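Side-chain contacts in uncharacterized protein (Bombyx mori, PDB 5AZ0), which is an aldo-keto reductase with a TIM-barrel fold that probably reduces carbonyl compounds to alcohols with a nicotinamide cofactor: residues D114-L119 against E161-K166; E180-L185 against D211-N216; P276-K281 against L285-I290; V313-W318 against Y324-V329. All coordinates share one frame; numbering follows the deposited sequence.

Contact 1. Residues D114-L119 against E161-K166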
# COMPACT_ATOMS: atom_id res chain seq x y z
N ASP A 114 -9.50 19.47 -6.21
CA ASP A 114 -9.82 18.77 -5.01
C ASP A 114 -8.70 18.03 -4.34
O ASP A 114 -8.85 17.63 -3.17
CB ASP A 114 -11.02 17.89 -5.19
CG ASP A 114 -12.34 18.74 -5.21
OD1 ASP A 114 -12.71 19.54 -4.24
OD2 ASP A 114 -12.87 18.73 -6.28
N VAL A 115 -7.63 17.77 -5.07
CA VAL A 115 -6.52 16.98 -4.49
C VAL A 115 -5.95 17.81 -3.31
O VAL A 115 -5.76 17.29 -2.26
CB VAL A 115 -5.44 16.77 -5.53
CG1 VAL A 115 -4.26 16.01 -4.95
CG2 VAL A 115 -6.01 15.93 -6.71
N GLU A 116 -5.76 19.10 -3.50
CA GLU A 116 -5.30 20.03 -2.43
C GLU A 116 -6.22 20.03 -1.16
O GLU A 116 -5.75 19.99 -0.00
CB GLU A 116 -5.06 21.41 -3.00
CG GLU A 116 -4.52 22.45 -2.00
CD GLU A 116 -5.58 23.34 -1.25
OE1 GLU A 116 -6.80 23.09 -1.40
OE2 GLU A 116 -5.17 24.30 -0.52
N VAL A 117 -7.53 19.94 -1.39
CA VAL A 117 -8.50 20.01 -0.26
C VAL A 117 -8.36 18.69 0.46
O VAL A 117 -8.15 18.66 1.66
CB VAL A 117 -9.96 20.20 -0.73
CG1 VAL A 117 -10.85 20.29 0.48
CG2 VAL A 117 -10.11 21.45 -1.56
N SER A 118 -8.39 17.58 -0.28
CA SER A 118 -8.27 16.30 0.39
C SER A 118 -6.96 16.15 1.19
O SER A 118 -6.97 15.67 2.33
CB SER A 118 -8.44 15.15 -0.63
OG SER A 118 -8.46 13.86 -0.01
N LEU A 119 -5.85 16.53 0.57
CA LEU A 119 -4.56 16.29 1.18
C LEU A 119 -4.39 17.24 2.34
O LEU A 119 -3.95 16.81 3.35
CB LEU A 119 -3.42 16.43 0.20
CG LEU A 119 -1.98 16.43 0.72
CD1 LEU A 119 -1.75 15.14 1.42
CD2 LEU A 119 -0.99 16.64 -0.44
N GLU A 161 0.45 17.07 -9.08
CA GLU A 161 1.61 17.89 -9.40
C GLU A 161 1.56 19.25 -8.72
O GLU A 161 2.63 19.77 -8.31
CB GLU A 161 1.81 18.05 -10.96
CG GLU A 161 2.09 16.69 -11.62
CD GLU A 161 2.08 16.69 -13.16
OE1 GLU A 161 1.45 17.58 -13.71
OE2 GLU A 161 2.62 15.77 -13.81
N GLU A 162 0.35 19.83 -8.60
CA GLU A 162 0.20 21.10 -7.91
C GLU A 162 0.53 20.97 -6.38
O GLU A 162 1.22 21.84 -5.80
CB GLU A 162 -1.21 21.74 -8.23
CG GLU A 162 -1.37 22.25 -9.70
CD GLU A 162 -2.85 22.48 -10.23
OE1 GLU A 162 -3.87 22.13 -9.59
OE2 GLU A 162 -2.98 23.06 -11.34
N VAL A 163 0.06 19.93 -5.72
CA VAL A 163 0.29 19.83 -4.25
C VAL A 163 1.77 19.53 -3.96
O VAL A 163 2.28 19.97 -2.94
CB VAL A 163 -0.59 18.81 -3.56
CG1 VAL A 163 -2.07 19.26 -3.65
CG2 VAL A 163 -0.42 17.37 -4.09
N LEU A 164 2.46 18.87 -4.93
CA LEU A 164 3.90 18.67 -4.91
C LEU A 164 4.61 19.99 -4.94
O LEU A 164 5.45 20.28 -4.05
CB LEU A 164 4.36 17.75 -6.03
CG LEU A 164 5.86 17.30 -6.07
CD1 LEU A 164 6.14 16.42 -4.90
CD2 LEU A 164 6.13 16.57 -7.36
N LYS A 165 4.27 20.82 -5.90
CA LYS A 165 4.88 22.13 -6.01
C LYS A 165 4.62 23.04 -4.78
O LYS A 165 5.42 23.94 -4.47
CB LYS A 165 4.36 22.82 -7.26
CG LYS A 165 4.74 24.25 -7.47
CD LYS A 165 6.25 24.48 -7.55
CE LYS A 165 6.49 26.00 -7.50
NZ LYS A 165 7.87 26.28 -7.88
N LYS A 166 3.48 22.85 -4.15
CA LYS A 166 3.18 23.55 -2.91
C LYS A 166 3.87 22.99 -1.66
O LYS A 166 3.76 23.59 -0.63
CB LYS A 166 1.68 23.56 -2.70
CG LYS A 166 1.07 24.65 -3.58
CD LYS A 166 -0.44 24.66 -3.49
CE LYS A 166 -1.02 25.97 -4.07
NZ LYS A 166 -2.40 25.77 -4.61
O HOH W 1 -3.10 25.74 -1.29
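Where Glu116 meets Val163, the one flat group is the Glu116 carboxylate, and Val163 touches neither its face nor its edge. It bends back from the valine to form a salt bridge with Arg120 through OE2, which also takes a bond of 2.6 Å from water 1. That water reaches Lys166 NZ only weakly, so the two charged ends are linked indirectly across the outer side of the contact. Beneath them the packing is aliphatic and centres on Val163. Its CG1 presses against the backbone itself, 3.5 Å from Glu116 CA, and lies 3.7 Å from Glu116 CB. These are neighbouring outer helices of the (beta/alpha)8 barrel, 112-126 and 153-165, with segment axes 9.3 Å apart at an angle of 56°. The other methyl of Val163, CG2, sits between the backbone N and the carbonyl carbon (chi1 of CG1 -65°), which aims it inward at Leu119; CD2 of that leucine comes within 3.8 Å of it. Val115 crosses Val163 at about a right angle, with CG1 of each 4.1 Å apart. Leu119 also rests on Thr103 of strand 100-105, and Val115 on Thr156 and Phe160 one to two turns back along the second helix.

Contact 2. Residues E180-L185 against D211-N216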
# COMPACT_ATOMS: atom_id res chain seq x y z
N GLU A 180 -1.64 -0.36 -18.75
CA GLU A 180 -2.14 0.61 -19.73
C GLU A 180 -2.24 2.00 -19.11
O GLU A 180 -1.87 3.04 -19.67
CB GLU A 180 -3.54 0.13 -20.24
CG GLU A 180 -3.58 -1.16 -21.10
CD GLU A 180 -3.69 -2.49 -20.34
OE1 GLU A 180 -3.81 -2.52 -19.10
OE2 GLU A 180 -3.62 -3.56 -21.01
N GLN A 181 -2.84 2.04 -17.92
CA GLN A 181 -2.94 3.36 -17.16
C GLN A 181 -1.54 3.93 -16.81
O GLN A 181 -1.25 5.12 -17.00
CB GLN A 181 -3.78 3.14 -15.92
CG GLN A 181 -5.25 2.86 -16.30
CD GLN A 181 -6.05 2.32 -15.16
OE1 GLN A 181 -5.52 1.63 -14.30
NE2 GLN A 181 -7.34 2.66 -15.13
N MET A 182 -0.62 3.04 -16.44
CA MET A 182 0.76 3.50 -16.13
C MET A 182 1.43 4.07 -17.32
O MET A 182 2.08 5.18 -17.28
CB MET A 182 1.57 2.35 -15.55
CG MET A 182 1.14 1.94 -14.13
SD MET A 182 1.42 3.31 -12.92
CE MET A 182 3.06 3.86 -13.30
N LYS A 183 1.28 3.36 -18.44
CA LYS A 183 1.89 3.87 -19.70
C LYS A 183 1.34 5.25 -20.16
O LYS A 183 2.08 6.19 -20.53
CB LYS A 183 1.75 2.78 -20.79
CG LYS A 183 2.10 3.23 -22.18
CD LYS A 183 2.33 2.07 -23.16
CE LYS A 183 2.99 2.61 -24.46
NZ LYS A 183 3.26 1.57 -25.51
N ARG A 184 0.03 5.38 -20.15
CA ARG A 184 -0.61 6.63 -20.53
C ARG A 184 -0.23 7.75 -19.52
O ARG A 184 0.07 8.89 -19.87
CB ARG A 184 -2.14 6.46 -20.55
CG ARG A 184 -2.86 7.68 -21.15
CD ARG A 184 -4.23 7.29 -21.72
NE ARG A 184 -5.00 8.53 -22.00
CZ ARG A 184 -5.71 9.25 -21.11
NH1 ARG A 184 -5.78 8.95 -19.82
NH2 ARG A 184 -6.35 10.34 -21.53
N LEU A 185 -0.21 7.39 -18.24
CA LEU A 185 0.24 8.43 -17.22
C LEU A 185 1.67 8.88 -17.49
O LEU A 185 1.99 10.07 -17.58
CB LEU A 185 0.02 7.86 -15.80
CG LEU A 185 0.54 8.80 -14.71
CD1 LEU A 185 -0.12 10.15 -14.83
CD2 LEU A 185 0.28 8.17 -13.36
N ASP A 211 7.41 -5.44 -13.92
CA ASP A 211 8.53 -5.23 -14.81
C ASP A 211 8.40 -3.92 -15.52
O ASP A 211 9.35 -3.20 -15.66
CB ASP A 211 8.62 -6.39 -15.88
CG ASP A 211 9.08 -7.73 -15.28
OD1 ASP A 211 9.58 -7.80 -14.12
OD2 ASP A 211 8.89 -8.74 -15.95
N TYR A 212 7.20 -3.61 -15.97
CA TYR A 212 6.99 -2.32 -16.64
C TYR A 212 7.31 -1.14 -15.69
O TYR A 212 7.99 -0.13 -16.06
CB TYR A 212 5.53 -2.20 -17.17
CG TYR A 212 5.33 -0.90 -17.91
CD1 TYR A 212 5.85 -0.72 -19.21
CD2 TYR A 212 4.72 0.17 -17.33
CE1 TYR A 212 5.70 0.49 -19.88
CE2 TYR A 212 4.60 1.39 -17.96
CZ TYR A 212 5.08 1.55 -19.23
OH TYR A 212 4.93 2.79 -19.82
N CYS A 213 6.80 -1.22 -14.48
CA CYS A 213 7.08 -0.13 -13.46
C CYS A 213 8.56 0.03 -13.20
O CYS A 213 9.10 1.14 -13.30
CB CYS A 213 6.28 -0.37 -12.16
SG CYS A 213 4.44 -0.09 -12.37
N GLN A 214 9.21 -1.08 -12.90
CA GLN A 214 10.64 -1.09 -12.59
C GLN A 214 11.44 -0.65 -13.79
O GLN A 214 12.41 0.13 -13.57
CB GLN A 214 11.09 -2.45 -12.08
CG GLN A 214 10.40 -2.74 -10.73
CD GLN A 214 10.83 -4.06 -10.13
OE1 GLN A 214 11.28 -4.91 -10.86
NE2 GLN A 214 10.72 -4.23 -8.81
N ALA A 215 11.03 -1.03 -15.03
CA ALA A 215 11.79 -0.49 -16.21
C ALA A 215 11.66 0.99 -16.34
O ALA A 215 12.49 1.60 -16.97
CB ALA A 215 11.35 -1.13 -17.55
N ASN A 216 10.56 1.58 -15.83
CA ASN A 216 10.38 3.01 -15.86
C ASN A 216 10.73 3.71 -14.55
O ASN A 216 10.37 4.86 -14.33
CB ASN A 216 8.98 3.29 -16.29
CG ASN A 216 8.77 3.00 -17.78
OD1 ASN A 216 9.09 3.83 -18.60
ND2 ASN A 216 8.31 1.84 -18.11
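Met182 is the first residue of helix 180-185 to reach across, and it does so on the side facing the barrel strands. Its CB lies 4.0 Å from Tyr212 CE2, oblique to the ring. CG, anti to the carbonyl carbon (chi1 -70°), comes 4.3 Å from Cys213 SG, a loose apolar touch; the same side chain leans on Val174 and Phe177. Lys183 follows with a closer approach. The tyrosine hydroxyl runs up against its backbone, with Tyr212 OH 3.2 Å from Lys183 CA, and also lies 3.3 Å from Lys183 CB. The lysine chain crosses the tyrosine at about a right angle and then runs on, extended, away from the other helix. Arg184 points to the far side and pairs with Asp152.

What brings the ring over is its first torsion: CG is anti to the backbone N (chi1 -178°), which sends the phenol toward helix 180-185. Asn216 helps to frame it. Its ND2 lies 3.3 Å above the ring plane, offset toward the rim, while donating a nearly straight bond of 2.9 Å to Tyr212 O. The backbone N of Asn216 reaches that same oxygen from the opposite face of the carbonyl. With segment axes 10.7 Å apart and only 21° from parallel, these are successive outer helices of a TIM barrel, each following a parallel strand.

Contact 3. Residues P276-K281 against L285-I290. With ACT (acetate ion), chain K.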
# COMPACT_ATOMS: atom_id res chain seq x y z
N PRO A 276 2.51 -5.15 4.87
CA PRO A 276 1.64 -6.00 5.68
C PRO A 276 0.83 -5.22 6.72
O PRO A 276 1.28 -4.18 7.18
CB PRO A 276 2.60 -6.90 6.39
CG PRO A 276 3.84 -6.07 6.51
CD PRO A 276 3.93 -5.29 5.22
N LYS A 277 -0.37 -5.72 7.02
CA LYS A 277 -1.18 -5.19 8.08
C LYS A 277 -1.29 -6.22 9.20
O LYS A 277 -1.72 -7.35 8.96
CB LYS A 277 -2.56 -4.80 7.60
CG LYS A 277 -3.28 -4.05 8.74
CD LYS A 277 -4.70 -4.48 8.92
CE LYS A 277 -4.82 -5.78 9.61
NZ LYS A 277 -6.04 -6.43 9.07
N THR A 278 -0.92 -5.82 10.41
CA THR A 278 -1.15 -6.64 11.62
C THR A 278 -1.34 -5.72 12.81
O THR A 278 -0.86 -4.61 12.79
CB THR A 278 0.03 -7.60 11.86
OG1 THR A 278 -0.24 -8.43 13.00
CG2 THR A 278 1.35 -6.84 12.06
N VAL A 279 -2.03 -6.18 13.85
CA VAL A 279 -2.17 -5.45 15.11
C VAL A 279 -1.52 -6.24 16.24
O VAL A 279 -1.77 -5.95 17.41
CB VAL A 279 -3.65 -5.09 15.43
CG1 VAL A 279 -4.29 -4.32 14.30
CG2 VAL A 279 -4.51 -6.33 15.70
N THR A 280 -0.63 -7.17 15.90
CA THR A 280 0.04 -8.06 16.86
C THR A 280 1.49 -7.87 16.84
O THR A 280 2.13 -8.09 15.82
CB THR A 280 -0.21 -9.53 16.48
OG1 THR A 280 -1.62 -9.80 16.48
CG2 THR A 280 0.49 -10.47 17.43
N LYS A 281 2.06 -7.53 17.98
CA LYS A 281 3.43 -7.08 18.01
C LYS A 281 4.44 -8.14 17.63
O LYS A 281 5.59 -7.81 17.17
CB LYS A 281 3.80 -6.54 19.41
CG LYS A 281 2.96 -5.36 19.88
CD LYS A 281 3.36 -4.94 21.30
CE LYS A 281 2.25 -4.14 21.92
NZ LYS A 281 2.77 -3.18 22.94
N LEU A 285 7.19 -7.74 14.71
CA LEU A 285 8.63 -8.06 14.82
C LEU A 285 9.11 -9.08 13.76
O LEU A 285 10.19 -8.97 13.17
CB LEU A 285 8.90 -8.62 16.23
CG LEU A 285 10.33 -9.07 16.51
CD1 LEU A 285 11.32 -7.99 16.16
CD2 LEU A 285 10.48 -9.58 17.97
N GLU A 286 8.31 -10.11 13.63
CA GLU A 286 8.56 -11.25 12.69
C GLU A 286 8.64 -10.70 11.24
O GLU A 286 9.66 -10.90 10.58
CB GLU A 286 7.43 -12.28 12.85
CG GLU A 286 7.56 -13.64 12.16
CD GLU A 286 6.22 -14.38 11.96
OE1 GLU A 286 5.21 -14.01 12.57
OE2 GLU A 286 6.15 -15.35 11.18
N ASN A 287 7.64 -9.88 10.83
CA ASN A 287 7.65 -9.23 9.48
C ASN A 287 8.89 -8.46 9.16
O ASN A 287 9.26 -8.41 7.99
CB ASN A 287 6.42 -8.37 9.25
CG ASN A 287 5.17 -9.18 9.31
OD1 ASN A 287 5.25 -10.38 9.19
ND2 ASN A 287 4.03 -8.56 9.55
N ALA A 288 9.59 -7.90 10.15
CA ALA A 288 10.79 -7.12 9.82
C ALA A 288 12.11 -7.85 9.85
O ALA A 288 13.17 -7.24 9.52
CB ALA A 288 10.90 -5.87 10.66
N SER A 289 12.05 -9.13 10.19
CA SER A 289 13.28 -9.96 10.32
C SER A 289 13.40 -10.82 9.05
O SER A 289 13.31 -12.06 9.11
CB SER A 289 13.22 -10.78 11.62
OG SER A 289 12.65 -9.99 12.71
N ILE A 290 13.56 -10.12 7.90
CA ILE A 290 13.45 -10.72 6.57
C ILE A 290 14.49 -10.25 5.59
O ILE A 290 14.37 -10.49 4.39
CB ILE A 290 12.09 -10.42 5.92
CG1 ILE A 290 11.90 -8.91 5.74
CG2 ILE A 290 10.93 -10.98 6.74
CD1 ILE A 290 10.74 -8.51 4.88
C ACT K . -3.22 -9.45 13.01
O ACT K . -2.44 -10.28 12.46
OXT ACT K . -3.04 -9.19 14.19
CH3 ACT K . -4.33 -8.72 12.30
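Leu285 O is gripped by two donors: the hydroxyl of Ser289, at 2.7 Å, and the backbone N of Ala288, which arrive from opposite faces of the carbonyl plane. The N-H of the same Leu285 bonds across the contact to Lys281 O at 2.9 Å, a first-turn helical bond with the donor lying above the carbonyl plane. Lys281 sends its ammonium the other way, to Asp56.

Two residues on from Leu285, Asn287 faces the incoming loop. Its amide ND2 packs against carbon, 3.8 Å from Pro276 CB, the two side chains sliding past each other in opposite directions. Thr278 meets the same nitrogen more loosely with its methyl, CG2.

With OG1 of Thr278 anti to the backbone N (chi1 -177°), CG2 falls between the backbone N and the carbonyl carbon and faces Asn287, while OG1 turns to the acetate. OG1 accepts from Thr280 N at 3.2 Å, forming an ST turn, and gives a weak bond to the acetate. The other acetate oxygen, OXT, is held by Thr280 OG1 at 2.8 Å and by Val279 N at 3.2 Å. In NADPH-dependent aldo-keto reductases the loop after the last barrel strand receives the 2'-phosphate of the cofactor. Backbone N-H and hydroxyl groups converging on a bound carboxylate here are consistent with such an anion site, the acetate probably standing in for the phosphate.

Contact 4. Residues V313-W318 against Y324-V329; sequences VRPLFW and YPFDVV. With ACT (acetate ion), chain G.
Tyr324 and Phe326 make the apolar contacts, against Trp318 CB and Pro315. Tyr324 lies along the 3-10 turn, its CD1 3.7 Å from Trp318 CB. Phe326 takes Pro315 CD at its edge, in plane, 3.7 Å from CE2, while Pro325 CG sits over one face toward the rim; Arg311 adds a cation-pi contact.

A separate carbonyl-to-ring contact brings the backbone oxygens of Pro315 and Trp318 obliquely up to the Tyr324 ring.

Polar contacts run through Arg314, which crosses Tyr324 at about a right angle with the guanidinium and ring planes 51° apart. No direct hydrogen bond joins the segments. Water 2 does the work instead, accepting from Tyr324 OH at 2.5 Å and from Arg314 NH1 at 3.1 Å and donating to Asp327 O at 2.7 Å. It lies in the planes of both the phenol ring and the guanidinium.

The ionic partner is an acetate at another edge of the guanidinium: Arg314 NE meets OXT at 2.6 Å and NH2 meets the other oxygen at 2.9 Å. With NE, NH1 and NH2 all engaged, the guanidinium is fixed in rotation, and its positive charge probably makes this part of the C-terminal loop attractive to small anions.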
# COMPACT_ATOMS: atom_id res chain seq x y z
N VAL A 313 -8.08 -8.94 -3.79
CA VAL A 313 -8.88 -7.68 -3.66
C VAL A 313 -9.49 -7.27 -5.00
O VAL A 313 -8.80 -6.74 -5.87
CB VAL A 313 -8.03 -6.52 -3.06
CG1 VAL A 313 -8.82 -5.21 -3.00
CG2 VAL A 313 -7.50 -6.88 -1.66
N ARG A 314 -10.78 -7.54 -5.18
CA ARG A 314 -11.43 -7.37 -6.50
C ARG A 314 -12.79 -6.81 -6.23
O ARG A 314 -13.75 -7.51 -5.99
CB ARG A 314 -11.50 -8.68 -7.30
CG ARG A 314 -12.10 -8.51 -8.71
CD ARG A 314 -12.34 -9.85 -9.44
NE ARG A 314 -11.09 -10.53 -9.74
CZ ARG A 314 -10.33 -10.34 -10.82
NH1 ARG A 314 -10.69 -9.50 -11.77
NH2 ARG A 314 -9.22 -11.05 -10.97
N PRO A 315 -12.85 -5.50 -6.16
CA PRO A 315 -14.09 -4.89 -5.71
C PRO A 315 -15.07 -4.83 -6.89
O PRO A 315 -15.04 -3.89 -7.68
CB PRO A 315 -13.62 -3.52 -5.19
CG PRO A 315 -12.37 -3.24 -5.92
CD PRO A 315 -11.74 -4.54 -6.27
N LEU A 316 -15.97 -5.82 -6.95
CA LEU A 316 -16.84 -6.00 -8.14
C LEU A 316 -17.78 -4.86 -8.35
O LEU A 316 -18.02 -4.50 -9.50
CB LEU A 316 -17.61 -7.33 -8.07
CG LEU A 316 -16.61 -8.50 -8.22
CD1 LEU A 316 -17.16 -9.79 -7.62
CD2 LEU A 316 -16.08 -8.68 -9.67
N PHE A 317 -18.23 -4.23 -7.26
CA PHE A 317 -19.04 -2.97 -7.37
C PHE A 317 -18.41 -1.84 -8.16
O PHE A 317 -19.13 -0.99 -8.59
CB PHE A 317 -19.48 -2.44 -6.01
CG PHE A 317 -18.41 -2.50 -4.96
CD1 PHE A 317 -17.47 -1.48 -4.84
CD2 PHE A 317 -18.36 -3.56 -4.08
CE1 PHE A 317 -16.48 -1.55 -3.87
CE2 PHE A 317 -17.37 -3.63 -3.12
CZ PHE A 317 -16.41 -2.62 -3.02
N TRP A 318 -17.08 -1.85 -8.41
CA TRP A 318 -16.51 -0.80 -9.26
C TRP A 318 -16.32 -1.13 -10.71
O TRP A 318 -15.98 -0.23 -11.49
CB TRP A 318 -15.16 -0.30 -8.64
CG TRP A 318 -15.35 0.52 -7.36
CD1 TRP A 318 -16.40 1.37 -7.05
CD2 TRP A 318 -14.46 0.59 -6.24
NE1 TRP A 318 -16.20 1.95 -5.82
CE2 TRP A 318 -15.03 1.49 -5.30
CE3 TRP A 318 -13.22 0.01 -5.96
CZ2 TRP A 318 -14.41 1.81 -4.10
CZ3 TRP A 318 -12.59 0.34 -4.74
CH2 TRP A 318 -13.21 1.24 -3.82
N TYR A 324 -11.90 1.59 -14.06
CA TYR A 324 -11.74 0.40 -13.29
C TYR A 324 -10.57 -0.41 -13.86
O TYR A 324 -10.49 -0.61 -15.08
CB TYR A 324 -12.94 -0.47 -13.39
CG TYR A 324 -12.84 -1.76 -12.62
CD1 TYR A 324 -13.02 -1.80 -11.25
CD2 TYR A 324 -12.66 -2.97 -13.27
CE1 TYR A 324 -12.97 -2.97 -10.52
CE2 TYR A 324 -12.62 -4.16 -12.58
CZ TYR A 324 -12.78 -4.18 -11.20
OH TYR A 324 -12.78 -5.39 -10.48
N PRO A 325 -9.63 -0.83 -12.98
CA PRO A 325 -8.33 -1.25 -13.53
C PRO A 325 -8.23 -2.72 -13.88
O PRO A 325 -7.41 -3.06 -14.70
CB PRO A 325 -7.33 -0.91 -12.39
CG PRO A 325 -8.18 -1.01 -11.14
CD PRO A 325 -9.56 -0.51 -11.53
N PHE A 326 -9.03 -3.56 -13.26
CA PHE A 326 -8.86 -4.98 -13.40
C PHE A 326 -9.71 -5.56 -14.56
O PHE A 326 -10.59 -4.87 -15.11
CB PHE A 326 -9.21 -5.66 -12.08
CG PHE A 326 -8.59 -5.02 -10.86
CD1 PHE A 326 -7.26 -4.55 -10.86
CD2 PHE A 326 -9.34 -4.88 -9.70
CE1 PHE A 326 -6.70 -3.99 -9.72
CE2 PHE A 326 -8.80 -4.33 -8.56
CZ PHE A 326 -7.47 -3.88 -8.58
N ASP A 327 -9.45 -6.82 -14.90
CA ASP A 327 -10.25 -7.53 -15.96
C ASP A 327 -11.67 -7.64 -15.48
O ASP A 327 -11.88 -7.91 -14.34
CB ASP A 327 -9.68 -8.95 -16.27
CG ASP A 327 -8.40 -8.89 -17.15
OD1 ASP A 327 -8.14 -7.86 -17.83
OD2 ASP A 327 -7.63 -9.89 -17.15
N VAL A 328 -12.63 -7.35 -16.34
CA VAL A 328 -14.04 -7.38 -15.95
C VAL A 328 -14.59 -8.82 -16.06
O VAL A 328 -14.30 -9.51 -17.02
CB VAL A 328 -14.81 -6.37 -16.84
CG1 VAL A 328 -16.32 -6.36 -16.56
CG2 VAL A 328 -14.24 -4.95 -16.62
N VAL A 329 -15.35 -9.27 -15.07
CA VAL A 329 -16.14 -10.49 -15.14
C VAL A 329 -17.53 -10.11 -15.66
O VAL A 329 -18.27 -9.40 -14.99
CB VAL A 329 -16.25 -11.17 -13.77
CG1 VAL A 329 -17.08 -12.46 -13.86
CG2 VAL A 329 -14.86 -11.49 -13.20
C ACT G . -10.09 -13.41 -8.38
O ACT G . -9.21 -13.48 -9.31
OXT ACT G . -10.77 -12.39 -8.01
CH3 ACT G . -10.34 -14.61 -7.59
O HOH W 2 -13.05 -7.44 -11.90

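How the contacts relate
Contacts 1 and 2 both join successive helices around the outside of the barrel, yet they differ: contact 1 is the more buried and is built on one valine, whereas contact 2 is partly buried and relies on a tyrosine reaching to the next helix. Contact 3 sets the loop after the last strand against helix 281-287, and contact 4 joins two pieces of the C-terminal loop; they lie on opposite sides of the chain's centre. Each holds an acetate, through hydroxyls and a backbone N-H in contact 3 and through a guanidinium in contact 4. Contacts 2 and 4 touch, Gln181 OE1 lying 3.7 Å from Pro325 CB, so the C-terminal loop rests against helix 179-188.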